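Local coordinates for major extracellular endoglucanase (Xanthomonas campestris pv. campestris, PDB 4TUF), which hydrolyses internal beta-1,4-glucosidic linkages in cellulose, lichenin and cereal beta-glucans through its family 5 catalytic domain, at residues R40-M45 with I96-A101. Residues are numbered along the deposited sequence; the frame is centred on the assembly and turned at random.
Sequences RNWKDM and IAEFNA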
loop_
_atom_site.group_PDB
_atom_site.type_symbol
_atom_site.label_atom_id
_atom_site.label_comp_id
_atom_site.label_asym_id
_atom_site.label_seq_id
_atom_site.Cartn_x
_atom_site.Cartn_y
_atom_site.Cartn_z
ATOM N N ARG A 40 -4.600 18.721 13.147
ATOM C CA ARG A 40 -5.497 19.061 12.045
ATOM C C ARG A 40 -6.905 18.499 12.224
ATOM O O ARG A 40 -7.122 17.568 13.001
ATOM C CB ARG A 40 -4.920 18.546 10.720
ATOM C CG ARG A 40 -3.519 19.039 10.398
ATOM C CD ARG A 40 -3.518 20.495 9.959
ATOM N NE ARG A 40 -4.448 20.750 8.859
ATOM C CZ ARG A 40 -4.226 20.418 7.590
ATOM N NH1 ARG A 40 -3.104 19.804 7.244
ATOM N NH2 ARG A 40 -5.132 20.694 6.662
ATOM N N ASN A 41 -7.856 19.073 11.494
ATOM C CA ASN A 41 -9.199 18.516 11.384
ATOM C C ASN A 41 -9.226 17.465 10.283
ATOM O O ASN A 41 -8.763 17.720 9.171
ATOM C CB ASN A 41 -10.220 19.618 11.100
ATOM C CG ASN A 41 -11.594 19.071 10.778
ATOM O OD1 ASN A 41 -11.951 18.903 9.614
ATOM N ND2 ASN A 41 -12.372 18.784 11.812
ATOM N N TRP A 42 -9.757 16.288 10.592
ATOM C CA TRP A 42 -9.636 15.138 9.691
ATOM C C TRP A 42 -10.266 15.402 8.323
ATOM O O TRP A 42 -9.696 15.045 7.296
ATOM C CB TRP A 42 -10.264 13.891 10.328
ATOM C CG TRP A 42 -11.753 13.968 10.466
ATOM C CD1 TRP A 42 -12.464 14.630 11.435
ATOM C CD2 TRP A 42 -12.719 13.368 9.600
ATOM N NE1 TRP A 42 -13.814 14.472 11.220
ATOM C CE2 TRP A 42 -13.995 13.704 10.099
ATOM C CE3 TRP A 42 -12.629 12.577 8.452
ATOM C CZ2 TRP A 42 -15.167 13.275 9.486
ATOM C CZ3 TRP A 42 -13.790 12.154 7.846
ATOM C CH2 TRP A 42 -15.045 12.501 8.363
ATOM N N LYS A 43 -11.435 16.038 8.317
ATOM C CA LYS A 43 -12.138 16.344 7.077
ATOM C C LYS A 43 -11.350 17.350 6.238
ATOM O O LYS A 43 -11.254 17.209 5.017
ATOM C CB LYS A 43 -13.537 16.888 7.378
ATOM C CG LYS A 43 -14.658 16.284 6.548
ATOM C CD LYS A 43 -15.873 17.207 6.539
ATOM C CE LYS A 43 -17.163 16.475 6.178
ATOM N NZ LYS A 43 -17.659 15.624 7.301
ATOM N N ASP A 44 -10.781 18.359 6.894
ATOM C CA ASP A 44 -10.007 19.381 6.195
ATOM C C ASP A 44 -8.706 18.820 5.627
ATOM O O ASP A 44 -8.250 19.245 4.568
ATOM C CB ASP A 44 -9.712 20.561 7.124
ATOM C CG ASP A 44 -10.936 21.436 7.363
ATOM O OD1 ASP A 44 -12.057 21.004 7.005
ATOM O OD2 ASP A 44 -10.780 22.552 7.911
ATOM N N MET A 45 -8.112 17.863 6.329
ATOM C CA MET A 45 -6.885 17.236 5.859
ATOM C C MET A 45 -7.143 16.366 4.622
ATOM O O MET A 45 -6.298 16.262 3.734
ATOM C CB MET A 45 -6.251 16.407 6.978
ATOM C CG MET A 45 -4.828 15.970 6.690
ATOM S SD MET A 45 -3.871 15.644 8.181
ATOM C CE MET A 45 -4.777 14.273 8.875
ATOM N N ILE A 96 -13.832 6.452 5.622
ATOM C CA ILE A 96 -14.077 5.795 4.343
ATOM C C ILE A 96 -15.289 6.416 3.646
ATOM O O ILE A 96 -15.302 6.575 2.423
ATOM C CB ILE A 96 -14.273 4.278 4.537
ATOM C CG1 ILE A 96 -12.918 3.621 4.806
ATOM C CG2 ILE A 96 -14.905 3.640 3.313
ATOM C CD1 ILE A 96 -13.015 2.276 5.478
ATOM N N ALA A 97 -16.287 6.800 4.436
ATOM C CA ALA A 97 -17.476 7.453 3.902
ATOM C C ALA A 97 -17.141 8.827 3.321
ATOM O O ALA A 97 -17.775 9.276 2.362
ATOM C CB ALA A 97 -18.550 7.575 4.986
ATOM N N GLU A 98 -16.146 9.490 3.907
ATOM C CA GLU A 98 -15.742 10.820 3.456
ATOM C C GLU A 98 -14.974 10.749 2.143
ATOM O O GLU A 98 -15.244 11.520 1.220
ATOM C CB GLU A 98 -14.894 11.523 4.518
ATOM C CG GLU A 98 -14.295 12.848 4.055
ATOM C CD GLU A 98 -15.344 13.914 3.790
ATOM O OE1 GLU A 98 -16.508 13.736 4.215
ATOM O OE2 GLU A 98 -14.999 14.939 3.158
ATOM N N PHE A 99 -14.010 9.832 2.069
ATOM C CA PHE A 99 -13.316 9.546 0.816
ATOM C C PHE A 99 -14.315 9.225 -0.287
ATOM O O PHE A 99 -14.181 9.685 -1.420
ATOM C CB PHE A 99 -12.347 8.375 0.984
ATOM C CG PHE A 99 -11.101 8.718 1.746
ATOM C CD1 PHE A 99 -10.358 9.843 1.420
ATOM C CD2 PHE A 99 -10.670 7.916 2.793
ATOM C CE1 PHE A 99 -9.209 10.158 2.123
ATOM C CE2 PHE A 99 -9.521 8.228 3.501
ATOM C CZ PHE A 99 -8.790 9.349 3.166
ATOM N N ASN A 100 -15.323 8.433 0.063
ATOM C CA ASN A 100 -16.332 7.998 -0.891
ATOM C C ASN A 100 -17.159 9.160 -1.419
ATOM O O ASN A 100 -17.441 9.232 -2.612
ATOM C CB ASN A 100 -17.244 6.953 -0.248
ATOM C CG ASN A 100 -18.278 6.412 -1.209
ATOM O OD1 ASN A 100 -17.972 5.574 -2.061
ATOM N ND2 ASN A 100 -19.515 6.881 -1.072
ATOM N N ALA A 101 -17.539 10.068 -0.525
ATOM C CA ALA A 101 -18.345 11.230 -0.896
ATOM C C ALA A 101 -17.559 12.212 -1.759
ATOM O O ALA A 101 -18.137 12.934 -2.568
ATOM C CB ALA A 101 -18.868 11.929 0.347
#
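Glu98 reaches from helix 88-102 to Trp42 and Lys43 in the first turn of helix 42-51. These are neighbouring outer helices of the TIM barrel of this family 5 catalytic domain. Strand 56-61 lies between them in sequence, so the contact joins consecutive helices of the beta/alpha series. The CA atoms of Lys43 and Glu98 are the nearest across the two segments, 7.5 Å apart.

The Glu98 side chain starts toward the other helix. Its CB meets the six-membered ring of Trp42 at the edge, near the ring plane, 3.6 Å from CZ3. CG follows and lies 3.9 Å from the same CZ3. The chain then bends at chi2 (66°), which turns the carboxylate away from the indole edge and against the Lys43 chain. The carboxylate plane stands 83° from the indole plane. CD comes to 3.7 Å from Lys43 CG, and OE2 also faces that methylene. OE1 rests 3.4 Å from Lys43 CE and 3.8 Å from NZ. The last pair is a long salt bridge, and the two side chains cross at about a right angle.

Lys43 NZ has a stronger partner in a bound dihydrogenphosphate ion, whose pocket also includes Asp82 and Lys94. Asp82 accepts a hydrogen bond from Trp42 NE1, which helps to fix the indole. Ile46, one turn further along helix 42-51, also touches Glu98. Glu98 is a buried residue, and the nearby ammonium group may help to offset its charge, though only at long range.

Asn41 caps the start of helix 42-51. Its OD1 accepts from Asp44 N at 3.0 Å, with the donor tilted 17° from the carbonyl plane.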